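Local structure of long form salivary protein D7L1 (Culex quinquefasciatus, 6V4C) at residues Phe180-Asn185 with Ala236-Tyr240; Tyr159-Glu163 with Ser291-Cys295. The protein binds and sequesters adenine nucleotides, ADP and ATP most tightly, thereby inhibiting platelet aggregation and hemostasis in the host during mosquito blood feeding. All coordinates share one frame; numbering follows the deposited sequence.

Contact 1. Residues Phe180-Asn185 with Ala236-Tyr240; sequences FIKHSN and ARDYY
Helix-to-helix packing in the second PBP/GOBP-family region brings Phe180 of helix 179-190 against Tyr240 and Arg237 of helix 235-247. The edge of the Phe180 ring is turned toward the face of the Tyr240 ring in a T-shaped pair, centroids 5.4 Å apart and planes at 75°. Each ring extends from its own helix with CG anti to the backbone N (chi1 -168° for Phe180), and Tyr240 OH is anchored beyond the pair on Gly173 O. The short helical segments cross at 77° with their axes 8.6 Å apart, a steep crossing within this all-helical odorant-binding-protein fold. Small residues lie where the backbones come nearest: Ala236 CB rests 3.6 Å from Asn185 CA, and Ser184 OG abuts Arg237 CB at 3.3 Å. That hydroxyl turns back onto its own helix, where Phe180 O accepts from both Ser184 OG and Ser184 N. Arg237 CG passes the Phe180 edge; bends at chi2 and chi3 then bring one guanidinium face over Ile181 CG1. Its NE and NH2 grip a single oxygen, Asp238 OD1, the NE bond being 2.9 Å long, which should fix the plane's rotation. No direct hydrogen bond joins the two segments; instead one water bridges Ile181 O to Arg237 N, and another donates to Asn185 OD1, itself also bonded to Arg189, while accepting from Ala236 N.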
loop_
_atom_site.group_PDB
_atom_site.type_symbol
_atom_site.label_atom_id
_atom_site.label_comp_id
_atom_site.label_asym_id
_atom_site.label_seq_id
_atom_site.Cartn_x
_atom_site.Cartn_y
_atom_site.Cartn_z
ATOM N N PHE A 180 18.404 2.426 14.333
ATOM C CA PHE A 180 16.998 2.038 14.348
ATOM C C PHE A 180 16.059 3.225 14.181
ATOM O O PHE A 180 14.898 3.033 13.801
ATOM C CB PHE A 180 16.655 1.252 15.616
ATOM C CG PHE A 180 15.310 0.579 15.562
ATOM C CD1 PHE A 180 15.134 -0.589 14.839
ATOM C CD2 PHE A 180 14.220 1.124 16.223
ATOM C CE1 PHE A 180 13.897 -1.211 14.781
ATOM C CE2 PHE A 180 12.977 0.509 16.170
ATOM C CZ PHE A 180 12.816 -0.660 15.447
ATOM N N ILE A 181 16.525 4.446 14.449
ATOM C CA ILE A 181 15.691 5.616 14.198
ATOM C C ILE A 181 15.418 5.761 12.705
ATOM O O ILE A 181 14.277 5.980 12.283
ATOM C CB ILE A 181 16.327 6.879 14.809
ATOM C CG1 ILE A 181 16.338 6.771 16.338
ATOM C CG2 ILE A 181 15.577 8.120 14.368
ATOM C CD1 ILE A 181 16.921 7.978 17.038
ATOM N N LYS A 182 16.457 5.614 11.881
ATOM C CA LYS A 182 16.265 5.670 10.434
ATOM C C LYS A 182 15.476 4.467 9.936
ATOM O O LYS A 182 14.629 4.599 9.044
ATOM C CB LYS A 182 17.615 5.721 9.721
ATOM C CG LYS A 182 18.456 6.954 9.987
ATOM C CD LYS A 182 19.738 6.886 9.165
ATOM C CE LYS A 182 20.789 7.870 9.648
ATOM N NZ LYS A 182 22.079 7.657 8.931
ATOM N N HIS A 183 15.752 3.285 10.490
ATOM C CA HIS A 183 15.113 2.066 10.004
ATOM C C HIS A 183 13.623 2.061 10.320
ATOM O O HIS A 183 12.798 1.754 9.452
ATOM C CB HIS A 183 15.807 0.838 10.600
ATOM C CG HIS A 183 15.280 -0.463 10.083
ATOM N ND1 HIS A 183 14.604 -1.363 10.881
ATOM C CD2 HIS A 183 15.326 -1.020 8.849
ATOM C CE1 HIS A 183 14.259 -2.415 10.162
ATOM N NE2 HIS A 183 14.685 -2.231 8.924
ATOM N N SER A 184 13.259 2.403 11.558
ATOM C CA SER A 184 11.847 2.419 11.928
ATOM C C SER A 184 11.092 3.553 11.244
ATOM O O SER A 184 9.889 3.427 10.996
ATOM C CB SER A 184 11.682 2.463 13.449
ATOM O OG SER A 184 12.375 3.564 14.011
ATOM N N ASN A 185 11.769 4.659 10.925
ATOM C CA ASN A 185 11.133 5.677 10.096
ATOM C C ASN A 185 10.810 5.125 8.711
ATOM O O ASN A 185 9.719 5.356 8.175
ATOM C CB ASN A 185 12.029 6.912 9.994
ATOM C CG ASN A 185 11.446 7.982 9.089
ATOM O OD1 ASN A 185 10.471 8.647 9.444
ATOM N ND2 ASN A 185 12.045 8.160 7.918
ATOM N N ALA A 236 8.841 8.517 14.272
ATOM C CA ALA A 236 8.346 7.177 13.972
ATOM C C ALA A 236 8.835 6.168 15.003
ATOM O O ALA A 236 8.060 5.335 15.487
ATOM C CB ALA A 236 8.769 6.760 12.562
ATOM N N ARG A 237 10.120 6.235 15.360
ATOM C CA ARG A 237 10.671 5.315 16.350
ATOM C C ARG A 237 9.892 5.381 17.657
ATOM O O ARG A 237 9.570 4.344 18.251
ATOM C CB ARG A 237 12.151 5.633 16.586
ATOM C CG ARG A 237 12.958 4.545 17.303
ATOM C CD ARG A 237 12.848 4.629 18.826
ATOM N NE ARG A 237 13.064 5.985 19.329
ATOM C CZ ARG A 237 14.243 6.464 19.715
ATOM N NH1 ARG A 237 15.323 5.701 19.659
ATOM N NH2 ARG A 237 14.340 7.711 20.158
ATOM N N ASP A 238 9.572 6.594 18.115
ATOM C CA ASP A 238 8.909 6.746 19.406
ATOM C C ASP A 238 7.487 6.197 19.373
ATOM O O ASP A 238 7.064 5.505 20.306
ATOM C CB ASP A 238 8.925 8.215 19.837
ATOM C CG ASP A 238 10.334 8.749 20.039
ATOM O OD1 ASP A 238 11.243 7.948 20.350
ATOM O OD2 ASP A 238 10.534 9.973 19.887
ATOM N N TYR A 239 6.733 6.498 18.316
ATOM C CA TYR A 239 5.392 5.937 18.196
ATOM C C TYR A 239 5.445 4.425 18.002
ATOM O O TYR A 239 4.625 3.690 18.564
ATOM C CB TYR A 239 4.640 6.607 17.047
ATOM C CG TYR A 239 4.082 7.970 17.398
ATOM C CD1 TYR A 239 3.024 8.098 18.291
ATOM C CD2 TYR A 239 4.605 9.126 16.832
ATOM C CE1 TYR A 239 2.504 9.341 18.615
ATOM C CE2 TYR A 239 4.089 10.374 17.149
ATOM C CZ TYR A 239 3.041 10.473 18.042
ATOM O OH TYR A 239 2.527 11.709 18.361
ATOM N N TYR A 240 6.401 3.955 17.200
ATOM C CA TYR A 240 6.629 2.522 17.037
ATOM C C TYR A 240 6.828 1.851 18.389
ATOM O O TYR A 240 6.199 0.830 18.692
ATOM C CB TYR A 240 7.856 2.334 16.141
ATOM C CG TYR A 240 8.255 0.917 15.793
ATOM C CD1 TYR A 240 8.942 0.125 16.703
ATOM C CD2 TYR A 240 8.011 0.398 14.528
ATOM C CE1 TYR A 240 9.333 -1.154 16.382
ATOM C CE2 TYR A 240 8.403 -0.885 14.194
ATOM C CZ TYR A 240 9.065 -1.655 15.127
ATOM O OH TYR A 240 9.462 -2.933 14.807
HETATM O O HOH W 1 12.273 7.471 13.842
HETATM O O HOH W 2 10.076 9.834 11.980
#

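Contact 2. Residues Tyr159-Glu163 with Ser291-Cys295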
loop_
_atom_site.group_PDB
_atom_site.type_symbol
_atom_site.label_atom_id
_atom_site.label_comp_id
_atom_site.label_asym_id
_atom_site.label_seq_id
_atom_site.Cartn_x
_atom_site.Cartn_y
_atom_site.Cartn_z
ATOM N N TYR A 159 21.676 -1.459 7.690
ATOM C CA TYR A 159 22.372 -2.502 8.422
ATOM C C TYR A 159 23.169 -3.382 7.472
ATOM O O TYR A 159 22.751 -3.647 6.340
ATOM C CB TYR A 159 21.395 -3.398 9.190
ATOM C CG TYR A 159 20.644 -2.699 10.293
ATOM C CD1 TYR A 159 21.262 -2.408 11.501
ATOM C CD2 TYR A 159 19.316 -2.337 10.131
ATOM C CE1 TYR A 159 20.578 -1.771 12.517
ATOM C CE2 TYR A 159 18.621 -1.699 11.140
ATOM C CZ TYR A 159 19.258 -1.418 12.332
ATOM O OH TYR A 159 18.571 -0.781 13.339
ATOM N N GLN A 160 24.322 -3.839 7.951
ATOM C CA GLN A 160 25.039 -4.913 7.285
ATOM C C GLN A 160 24.389 -6.240 7.641
ATOM O O GLN A 160 23.960 -6.449 8.779
ATOM C CB GLN A 160 26.499 -4.939 7.733
ATOM C CG GLN A 160 27.328 -3.778 7.225
ATOM C CD GLN A 160 28.815 -4.070 7.278
ATOM O OE1 GLN A 160 29.574 -3.371 7.950
ATOM N NE2 GLN A 160 29.239 -5.110 6.566
ATOM N N ASP A 161 24.308 -7.131 6.656
ATOM C CA ASP A 161 23.742 -8.451 6.886
ATOM C C ASP A 161 24.473 -9.142 8.027
ATOM O O ASP A 161 25.705 -9.178 8.062
ATOM C CB ASP A 161 23.854 -9.291 5.613
ATOM C CG ASP A 161 22.907 -8.831 4.523
ATOM O OD1 ASP A 161 22.207 -7.816 4.729
ATOM O OD2 ASP A 161 22.855 -9.489 3.463
ATOM N N GLY A 162 23.704 -9.663 8.978
ATOM C CA GLY A 162 24.254 -10.434 10.068
ATOM C C GLY A 162 24.821 -9.640 11.222
ATOM O O GLY A 162 25.285 -10.249 12.193
ATOM N N GLU A 163 24.809 -8.310 11.161
ATOM C CA GLU A 163 25.341 -7.539 12.275
ATOM C C GLU A 163 24.403 -7.622 13.476
ATOM O O GLU A 163 23.188 -7.789 13.335
ATOM C CB GLU A 163 25.611 -6.087 11.873
ATOM C CG GLU A 163 24.414 -5.154 11.919
ATOM C CD GLU A 163 24.818 -3.698 11.759
ATOM O OE1 GLU A 163 25.127 -3.044 12.778
ATOM O OE2 GLU A 163 24.841 -3.211 10.610
ATOM N N SER A 291 16.938 -15.854 7.637
ATOM C CA SER A 291 18.051 -16.352 6.837
ATOM C C SER A 291 18.421 -15.370 5.733
ATOM O O SER A 291 19.604 -15.171 5.440
ATOM C CB SER A 291 17.683 -17.709 6.242
ATOM O OG SER A 291 18.692 -18.164 5.358
ATOM N N GLU A 292 17.414 -14.753 5.111
ATOM C CA GLU A 292 17.659 -13.742 4.088
ATOM C C GLU A 292 18.502 -12.596 4.633
ATOM O O GLU A 292 19.356 -12.049 3.923
ATOM C CB GLU A 292 16.317 -13.227 3.573
ATOM C CG GLU A 292 16.392 -12.181 2.483
ATOM C CD GLU A 292 15.014 -11.713 2.056
ATOM O OE1 GLU A 292 14.313 -11.083 2.879
ATOM O OE2 GLU A 292 14.623 -11.990 0.904
ATOM N N ALA A 293 18.279 -12.217 5.890
ATOM C CA ALA A 293 19.067 -11.176 6.534
ATOM C C ALA A 293 20.365 -11.703 7.130
ATOM O O ALA A 293 21.100 -10.928 7.755
ATOM C CB ALA A 293 18.238 -10.475 7.614
ATOM N N LYS A 294 20.663 -12.991 6.940
ATOM C CA LYS A 294 21.840 -13.632 7.532
ATOM C C LYS A 294 21.802 -13.573 9.059
ATOM O O LYS A 294 22.820 -13.348 9.717
ATOM C CB LYS A 294 23.161 -13.093 6.967
ATOM C CG LYS A 294 23.582 -13.716 5.637
ATOM C CD LYS A 294 22.671 -13.303 4.493
ATOM C CE LYS A 294 22.946 -14.122 3.237
ATOM N NZ LYS A 294 24.352 -13.975 2.768
ATOM N N CYS A 295 20.615 -13.782 9.622
ATOM C CA CYS A 295 20.424 -13.757 11.069
ATOM C C CYS A 295 19.879 -15.083 11.590
ATOM O O CYS A 295 19.777 -16.058 10.846
ATOM C CB CYS A 295 19.483 -12.615 11.464
ATOM S SG CYS A 295 20.245 -10.981 11.405
#
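Asp161 lies obliquely across the side chain of Lys294, its CB 4.1 Å from Lys294 CB and its OD2 4.0 Å from Lys294 CD, so a carboxylate meets the aliphatic part of a lysine. Lys294 bends at chi2 and again at chi4, and its NZ stays 4.8 Å from Asp161 OD2, too far for a salt bridge. The carboxylate has its ionic partner elsewhere: OD1 pairs with Arg152 of helix 150-158, a residue that the side chains of Ala293 and Glu292 also touch. Between the backbones the fit is closer. Gly162 is the third residue of a type II beta turn from Gln160 to Glu163, with phi at 82°, and its N gives Ala293 O a weak hydrogen bond of 3.1 Å, bent to 126° at the hydrogen. Gly162 CA also makes a CH...O contact with Lys294 O at 3.3 Å. Across the turn, Glu163 OE2 accepts from Gln160 N through its anti lone pair at 2.8 Å, tying the two ends of the turn together just before helix 164-172. On the other segment, helix 279-292 finishes in a Schellman motif with Lys294 at positive phi, and the chain ends at Cys295, whose SG forms a disulfide with Cys167 on helix 164-172. With one weak hydrogen bond and a distant pair of opposite charges between the segments, the disulfide probably contributes much to holding the C terminus near this turn.

Followed from the N terminus, the chain first reaches 159-163, the loop between helices 150-158 and 164-172, and then 180-185 on helix 179-190. Contact 1 closes a loop of 50 intervening residues when helix 235-247 returns to that helix. Contact 2 closes only at the C terminus, after 127 intervening residues, so contact 1 is nested inside it. Their centres lie about 19 Å apart, yet they meet through Tyr159, whose OH is 3.4 Å from Phe180 N and whose ring packs against His183. Contact 1 thus joins two helices of the second family region, while contact 2 brings the C-terminal residues after helix 279-292 back to the loop before helix 164-172.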